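Long-range contact in hydrogen peroxide-inducible genes activator (Corynebacterium glutamicum, PDB 6G1D), which is a LysR-type transcription factor that senses hydrogen peroxide and probably switches on peroxide-response genes: residues L145-S159 with R281-A293. The protein carries 1 engineered substitution. Residues are numbered along the deposited sequence; the frame is centred on the assembly and turned at random.
Sequences LRDGAIDVAMMALPS and RIGLVYRSSSSRA
Ala-153 and Val-285 form a hydrogen-bonded antiparallel pair, with Val-285 N 2.7 Å from Ala-153 O, at the middle of the mixed sheet of a periplasmic-binding-protein-like LysR effector domain. In its 2-1-3-6-4-5 strand order, strand 267-287 is inserted antiparallel beside strand 152-156, and Met-155 with Gly-283 repeats the paired bonding. On the face carrying Val-285, the Met-155 chain bends at chi3 (88°) and crosses the valine at about a right angle. Met-155 CE packs tightly, 3.5 Å from Val-285 CG2. Leu-157 CG, on the same side, lies 3.7 Å from Gly-283 CA. The other face holds Met-154 CE against Ile-282 CG2, with helix 293-316 packed over Met-154 and Leu-284.

Arg-287 ties the strand end to the C-terminus of helix 138-147. Beyond CB, Arg-287 CG (3.5 Å) and CD (3.3 Å) both lie against Leu-145 O. A bend about CG-CD (chi3 -66°) carries NE and CZ past the same oxygen. Gly-148 CA lies over one guanidinium face, and a water held by Asp-151 O and Arg-287 N covers the opposite one. Arg-287 NH2 stays 4.3 Å from Asp-151 OD2, beyond a salt bridge; Asp-151 OD1 bonds Thr-103 N. Leu-145 O, 16° out of the guanidinium plane, accepts from Arg-287 NH1 (2.8 Å) and from Gly-148 N of a Schellman motif. Arg-287 NH1 also donates to Ile-150 O (3.1 Å), which lies in that plane.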
ATOM      1  N   LEU B 145       9.685  16.040   7.445  1.00 48.90           N
ATOM      2  CA  LEU B 145      10.514  17.155   7.920  1.00 51.10           C
ATOM      3  C   LEU B 145      11.530  17.550   6.868  1.00 49.79           C
ATOM      4  O   LEU B 145      11.698  18.726   6.598  1.00 54.48           O
ATOM      5  CB  LEU B 145      11.257  16.764   9.215  1.00 48.75           C
ATOM      6  CG  LEU B 145      11.615  17.727  10.369  1.00 52.16           C
ATOM      7  CD1 LEU B 145      10.517  18.701  10.749  1.00 54.58           C
ATOM      8  CD2 LEU B 145      12.030  16.916  11.580  1.00 53.42           C
ATOM      9  N   ARG B 146      12.217  16.566   6.295  1.00 58.32           N
ATOM     10  CA  ARG B 146      13.216  16.847   5.266  1.00 63.99           C
ATOM     11  C   ARG B 146      12.582  17.521   4.046  1.00 60.56           C
ATOM     12  O   ARG B 146      13.188  18.430   3.505  1.00 64.94           O
ATOM     13  CB  ARG B 146      14.031  15.599   4.905  1.00 67.58           C
ATOM     14  CG  ARG B 146      13.439  14.537   4.033  1.00 80.29           C
ATOM     15  CD  ARG B 146      14.509  13.782   3.228  1.00 78.20           C
ATOM     16  NE  ARG B 146      13.893  12.611   2.609  1.00 81.56           N
ATOM     17  CZ  ARG B 146      13.918  11.349   3.070  1.00 94.65           C
ATOM     18  NH1 ARG B 146      14.567  11.011   4.193  1.00101.86           N
ATOM     19  NH2 ARG B 146      13.256  10.401   2.401  1.00 96.39           N
ATOM     20  N   ASP B 147      11.365  17.114   3.663  1.00 60.94           N
ATOM     21  CA  ASP B 147      10.678  17.679   2.475  1.00 67.92           C
ATOM     22  C   ASP B 147       9.952  18.993   2.761  1.00 65.74           C
ATOM     23  O   ASP B 147       9.425  19.617   1.841  1.00 74.45           O
ATOM     24  CB  ASP B 147       9.611  16.712   1.919  1.00 68.35           C
ATOM     25  CG  ASP B 147      10.179  15.370   1.473  1.00 79.90           C
ATOM     26  OD1 ASP B 147      11.375  15.303   1.095  1.00 71.42           O
ATOM     27  OD2 ASP B 147       9.417  14.378   1.535  1.00 82.73           O
ATOM     28  N   GLY B 148       9.902  19.407   4.019  1.00 52.89           N
ATOM     29  CA  GLY B 148       9.218  20.637   4.398  1.00 51.71           C
ATOM     30  C   GLY B 148       7.713  20.492   4.573  1.00 51.56           C
ATOM     31  O   GLY B 148       7.043  21.477   4.749  1.00 55.14           O
ATOM     32  N   ALA B 149       7.182  19.267   4.565  1.00 60.29           N
ATOM     33  CA  ALA B 149       5.734  19.055   4.668  1.00 58.07           C
ATOM     34  C   ALA B 149       5.231  19.190   6.093  1.00 57.20           C
ATOM     35  O   ALA B 149       4.045  19.361   6.285  1.00 60.03           O
ATOM     36  CB  ALA B 149       5.335  17.692   4.100  1.00 59.62           C
ATOM     37  N   ILE B 150       6.122  19.038   7.073  1.00 47.97           N
ATOM     38  CA  ILE B 150       5.862  19.475   8.446  1.00 46.63           C
ATOM     39  C   ILE B 150       6.994  20.374   8.905  1.00 47.78           C
ATOM     40  O   ILE B 150       8.096  20.325   8.356  1.00 48.66           O
ATOM     41  CB  ILE B 150       5.661  18.302   9.430  1.00 44.65           C
ATOM     42  CG1 ILE B 150       6.972  17.561   9.686  1.00 44.15           C
ATOM     43  CG2 ILE B 150       4.591  17.338   8.914  1.00 43.47           C
ATOM     44  CD1 ILE B 150       6.857  16.276  10.483  1.00 45.97           C
ATOM     45  N   ASP B 151       6.718  21.163   9.936  1.00 45.56           N
ATOM     46  CA  ASP B 151       7.677  22.136  10.489  1.00 47.65           C
ATOM     47  C   ASP B 151       8.520  21.571  11.629  1.00 45.54           C
ATOM     48  O   ASP B 151       9.742  21.810  11.723  1.00 43.49           O
ATOM     49  CB  ASP B 151       6.920  23.386  10.969  1.00 49.95           C
ATOM     50  CG  ASP B 151       6.181  24.124   9.790  1.00 57.23           C
ATOM     51  OD1 ASP B 151       4.981  24.451  10.006  1.00 47.26           O
ATOM     52  OD2 ASP B 151       6.756  24.489   8.690  1.00 58.89           O
ATOM     53  N   VAL B 152       7.858  20.833  12.516  1.00 41.12           N
ATOM     54  CA  VAL B 152       8.529  20.226  13.662  0.55 41.99           C
ATOM     55  C   VAL B 152       7.951  18.823  13.873  1.00 41.00           C
ATOM     56  O   VAL B 152       6.839  18.544  13.440  1.00 41.40           O
ATOM     57  CB  VAL B 152       8.365  21.046  14.955  0.55 40.23           C
ATOM     58  CG1 VAL B 152       9.083  22.347  14.861  0.55 41.23           C
ATOM     59  CG2 VAL B 152       6.910  21.278  15.295  0.55 43.33           C
ATOM     60  N   ALA B 153       8.716  17.964  14.540  1.00 39.95           N
ATOM     61  CA  ALA B 153       8.242  16.639  14.875  1.00 39.11           C
ATOM     62  C   ALA B 153       8.558  16.329  16.333  1.00 38.20           C
ATOM     63  O   ALA B 153       9.689  16.509  16.780  1.00 40.44           O
ATOM     64  CB  ALA B 153       8.869  15.627  13.951  1.00 39.42           C
ATOM     65  N   MET B 154       7.592  15.774  17.007  1.00 38.50           N
ATOM     66  CA  MET B 154       7.754  15.353  18.353  1.00 37.72           C
ATOM     67  C   MET B 154       7.953  13.842  18.361  1.00 36.59           C
ATOM     68  O   MET B 154       7.090  13.138  18.018  1.00 37.09           O
ATOM     69  CB  MET B 154       6.538  15.761  19.150  1.00 30.00           C
ATOM     70  CG  MET B 154       6.598  15.440  20.614  1.00 30.00           C
ATOM     71  SD  MET B 154       5.135  15.948  21.519  1.00 30.00           S
ATOM     72  CE  MET B 154       5.262  14.881  22.854  1.00 30.00           C
ATOM     73  N   MET B 155       9.119  13.375  18.724  1.00 36.74           N
ATOM     74  CA  MET B 155       9.442  11.960  18.717  1.00 36.54           C
ATOM     75  C   MET B 155      10.407  11.642  19.826  1.00 36.32           C
ATOM     76  O   MET B 155      10.943  12.549  20.474  1.00 36.47           O
ATOM     77  CB  MET B 155      10.070  11.585  17.353  1.00 38.17           C
ATOM     78  CG  MET B 155      11.434  12.190  17.117  1.00 42.08           C
ATOM     79  SD  MET B 155      11.924  12.019  15.364  1.00 46.25           S
ATOM     80  CE  MET B 155      11.159  13.536  14.842  1.00 53.50           C
ATOM     81  N   ALA B 156      10.807  10.374  19.905  1.00 38.34           N
ATOM     82  CA  ALA B 156      11.877   9.966  20.814  1.00 38.09           C
ATOM     83  C   ALA B 156      13.250  10.349  20.259  1.00 40.95           C
ATOM     84  O   ALA B 156      13.470  10.348  19.040  1.00 43.53           O
ATOM     85  CB  ALA B 156      11.810   8.487  21.106  1.00 40.08           C
ATOM     86  N   LEU B 157      14.148  10.723  21.162  1.00 40.85           N
ATOM     87  CA  LEU B 157      15.500  11.065  20.820  1.00 44.27           C
ATOM     88  C   LEU B 157      16.440   9.933  21.207  1.00 46.82           C
ATOM     89  O   LEU B 157      16.140   9.192  22.146  1.00 44.23           O
ATOM     90  CB  LEU B 157      15.910  12.317  21.596  1.00 44.48           C
ATOM     91  CG  LEU B 157      15.110  13.576  21.332  1.00 43.88           C
ATOM     92  CD1 LEU B 157      15.860  14.743  21.989  1.00 47.33           C
ATOM     93  CD2 LEU B 157      14.882  13.830  19.859  1.00 44.66           C
ATOM     94  N   PRO B 158      17.601   9.823  20.529  1.00 53.73           N
ATOM     95  CA  PRO B 158      18.051  10.632  19.387  1.00 60.21           C
ATOM     96  C   PRO B 158      17.314  10.298  18.069  1.00 59.38           C
ATOM     97  O   PRO B 158      16.928   9.172  17.850  1.00 60.40           O
ATOM     98  CB  PRO B 158      19.536  10.306  19.281  1.00 61.45           C
ATOM     99  CG  PRO B 158      19.656   8.946  19.879  1.00 61.51           C
ATOM    100  CD  PRO B 158      18.631   8.864  20.963  1.00 58.04           C
ATOM    101  N   SER B 159      17.102  11.303  17.232  1.00 55.29           N
ATOM    102  CA  SER B 159      16.490  11.121  15.923  1.00 55.92           C
ATOM    103  C   SER B 159      17.440  10.408  14.960  1.00 58.75           C
ATOM    104  O   SER B 159      16.997   9.723  14.048  1.00 58.89           O
ATOM    105  CB  SER B 159      16.084  12.467  15.323  1.00 57.25           C
ATOM    106  OG  SER B 159      17.221  13.166  14.834  1.00 64.64           O
ATOM    107  N   ARG B 281      13.071   9.299  26.085  1.00 37.22           N
ATOM    108  CA  ARG B 281      13.350  10.730  25.996  1.00 37.56           C
ATOM    109  C   ARG B 281      12.611  11.283  24.796  1.00 37.11           C
ATOM    110  O   ARG B 281      12.867  10.857  23.662  1.00 37.39           O
ATOM    111  CB  ARG B 281      14.855  11.002  25.911  1.00 44.07           C
ATOM    112  CG  ARG B 281      15.182  12.487  25.764  1.00 45.52           C
ATOM    113  CD  ARG B 281      16.542  12.814  26.325  1.00 51.67           C
ATOM    114  NE  ARG B 281      16.512  12.984  27.783  1.00 53.41           N
ATOM    115  CZ  ARG B 281      17.596  13.006  28.563  1.00 58.86           C
ATOM    116  NH1 ARG B 281      18.806  12.759  28.084  1.00 69.14           N
ATOM    117  NH2 ARG B 281      17.436  13.193  29.874  1.00 56.43           N
ATOM    118  N   ILE B 282      11.697  12.208  25.049  1.00 36.19           N
ATOM    119  CA  ILE B 282      10.925  12.866  24.019  1.00 35.50           C
ATOM    120  C   ILE B 282      11.551  14.223  23.736  1.00 38.25           C
ATOM    121  O   ILE B 282      12.074  14.900  24.644  1.00 36.81           O
ATOM    122  CB  ILE B 282       9.461  13.041  24.462  1.00 36.97           C
ATOM    123  CG1 ILE B 282       8.806  11.691  24.637  1.00 36.98           C
ATOM    124  CG2 ILE B 282       8.664  13.833  23.433  1.00 36.82           C
ATOM    125  CD1 ILE B 282       8.711  10.837  23.364  1.00 36.61           C
ATOM    126  N   GLY B 283      11.521  14.585  22.463  1.00 39.93           N
ATOM    127  CA  GLY B 283      12.165  15.800  21.975  1.00 40.29           C
ATOM    128  C   GLY B 283      11.425  16.391  20.790  1.00 42.59           C
ATOM    129  O   GLY B 283      10.580  15.730  20.141  1.00 39.26           O
ATOM    130  N   LEU B 284      11.771  17.633  20.486  1.00 37.37           N
ATOM    131  CA  LEU B 284      11.207  18.338  19.358  1.00 39.39           C
ATOM    132  C   LEU B 284      12.302  18.420  18.293  1.00 42.69           C
ATOM    133  O   LEU B 284      13.403  18.882  18.573  1.00 41.82           O
ATOM    134  CB  LEU B 284      10.741  19.733  19.804  1.00 39.84           C
ATOM    135  CG  LEU B 284       9.849  20.436  18.818  1.00 42.55           C
ATOM    136  CD1 LEU B 284       8.577  19.642  18.529  1.00 41.34           C
ATOM    137  CD2 LEU B 284       9.471  21.827  19.341  1.00 47.34           C
ATOM    138  N   VAL B 285      12.009  17.930  17.106  1.00 40.13           N
ATOM    139  CA  VAL B 285      13.005  17.835  16.042  1.00 42.84           C
ATOM    140  C   VAL B 285      12.599  18.789  14.925  1.00 41.56           C
ATOM    141  O   VAL B 285      11.416  18.838  14.555  1.00 42.37           O
ATOM    142  CB  VAL B 285      13.119  16.370  15.522  1.00 42.15           C
ATOM    143  CG1 VAL B 285      14.187  16.254  14.444  1.00 43.71           C
ATOM    144  CG2 VAL B 285      13.472  15.438  16.648  1.00 43.62           C
ATOM    145  N   TYR B 286      13.579  19.531  14.393  1.00 45.75           N
ATOM    146  CA  TYR B 286      13.363  20.394  13.230  1.00 45.61           C
ATOM    147  C   TYR B 286      14.606  20.559  12.343  1.00 45.43           C
ATOM    148  O   TYR B 286      15.706  20.207  12.741  1.00 46.35           O
ATOM    149  CB  TYR B 286      12.876  21.751  13.696  1.00 44.37           C
ATOM    150  CG  TYR B 286      13.881  22.567  14.494  1.00 45.40           C
ATOM    151  CD1 TYR B 286      13.919  22.505  15.872  1.00 46.42           C
ATOM    152  CD2 TYR B 286      14.740  23.451  13.867  1.00 47.22           C
ATOM    153  CE1 TYR B 286      14.827  23.245  16.608  1.00 48.03           C
ATOM    154  CE2 TYR B 286      15.623  24.233  14.585  1.00 46.78           C
ATOM    155  CZ  TYR B 286      15.668  24.127  15.953  1.00 51.22           C
ATOM    156  OH  TYR B 286      16.580  24.893  16.637  1.00 51.15           O
ATOM    157  N   ARG B 287      14.417  21.095  11.138  1.00 49.51           N
ATOM    158  CA  ARG B 287      15.527  21.267  10.167  1.00 51.92           C
ATOM    159  C   ARG B 287      16.518  22.294  10.686  1.00 54.40           C
ATOM    160  O   ARG B 287      16.114  23.393  11.049  1.00 51.99           O
ATOM    161  CB  ARG B 287      15.020  21.759   8.828  1.00 56.57           C
ATOM    162  CG  ARG B 287      14.151  20.771   8.075  1.00 57.82           C
ATOM    163  CD  ARG B 287      13.667  21.378   6.751  1.00 56.57           C
ATOM    164  NE  ARG B 287      12.770  22.515   6.915  1.00 60.08           N
ATOM    165  CZ  ARG B 287      11.482  22.452   7.293  1.00 62.58           C
ATOM    166  NH1 ARG B 287      10.883  21.264   7.520  1.00 54.30           N
ATOM    167  NH2 ARG B 287      10.778  23.579   7.421  1.00 55.51           N
ATOM    168  N   SER B 288      17.806  21.951  10.743  1.00 56.30           N
ATOM    169  CA  SER B 288      18.817  22.880  11.261  0.59 58.78           C
ATOM    170  C   SER B 288      18.991  24.136  10.384  1.00 61.46           C
ATOM    171  O   SER B 288      19.494  25.152  10.849  1.00 57.96           O
ATOM    172  CB  SER B 288      20.160  22.152  11.467  0.59 61.65           C
ATOM    173  OG  SER B 288      20.613  21.591  10.246  0.59 61.08           O
ATOM    174  N   SER B 289      18.539  24.071   9.133  1.00 63.85           N
ATOM    175  CA  SER B 289      18.486  25.245   8.273  1.00 63.74           C
ATOM    176  C   SER B 289      17.367  26.235   8.656  1.00 64.20           C
ATOM    177  O   SER B 289      17.366  27.346   8.183  1.00 59.77           O
ATOM    178  CB  SER B 289      18.267  24.810   6.820  1.00 65.48           C
ATOM    179  OG  SER B 289      17.049  24.074   6.709  1.00 63.70           O
ATOM    180  N   SER B 290      16.400  25.828   9.476  1.00 63.17           N
ATOM    181  CA  SER B 290      15.289  26.697   9.818  1.00 62.12           C
ATOM    182  C   SER B 290      15.769  27.956  10.544  1.00 62.68           C
ATOM    183  O   SER B 290      16.736  27.926  11.311  1.00 64.03           O
ATOM    184  CB  SER B 290      14.272  25.955  10.707  1.00 61.45           C
ATOM    185  OG  SER B 290      13.195  26.789  11.093  1.00 59.19           O
ATOM    186  N   SER B 291      15.082  29.062  10.281  1.00 62.38           N
ATOM    187  CA  SER B 291      15.352  30.305  10.984  1.00 67.72           C
ATOM    188  C   SER B 291      14.375  30.499  12.140  1.00 70.02           C
ATOM    189  O   SER B 291      14.425  31.506  12.830  1.00 72.08           O
ATOM    190  CB  SER B 291      15.236  31.469  10.006  1.00 68.91           C
ATOM    191  OG  SER B 291      13.946  31.452   9.421  1.00 72.05           O
ATOM    192  N   ARG B 292      13.510  29.514  12.391  1.00 64.61           N
ATOM    193  CA  ARG B 292      12.447  29.642  13.403  1.00 56.57           C
ATOM    194  C   ARG B 292      12.801  28.997  14.750  1.00 55.48           C
ATOM    195  O   ARG B 292      11.904  28.689  15.549  1.00 56.03           O
ATOM    196  CB  ARG B 292      11.155  29.059  12.838  1.00 54.57           C
ATOM    197  CG  ARG B 292      10.701  29.660  11.526  1.00 60.63           C
ATOM    198  CD  ARG B 292       9.475  28.979  10.969  1.00 54.51           C
ATOM    199  NE  ARG B 292       8.313  29.294  11.780  1.00 59.76           N
ATOM    200  CZ  ARG B 292       7.107  28.756  11.648  1.00 58.22           C
ATOM    201  NH1 ARG B 292       6.845  27.890  10.676  1.00 57.91           N
ATOM    202  NH2 ARG B 292       6.134  29.160  12.460  1.00 56.43           N
ATOM    203  N   ALA B 293      14.095  28.849  15.044  1.00 50.52           N
ATOM    204  CA  ALA B 293      14.550  28.293  16.327  1.00 50.71           C
ATOM    205  C   ALA B 293      13.791  28.905  17.517  1.00 51.57           C
ATOM    206  O   ALA B 293      13.354  28.184  18.419  1.00 51.69           O
ATOM    207  CB  ALA B 293      16.045  28.549  16.500  1.00 50.28           C
TER
HETATM  208  O   HOH W   1      11.852  22.576  10.453  1.00 53.70           O
HETATM  209  O   HOH W   2      14.068   7.546  24.173  1.00 59.85           O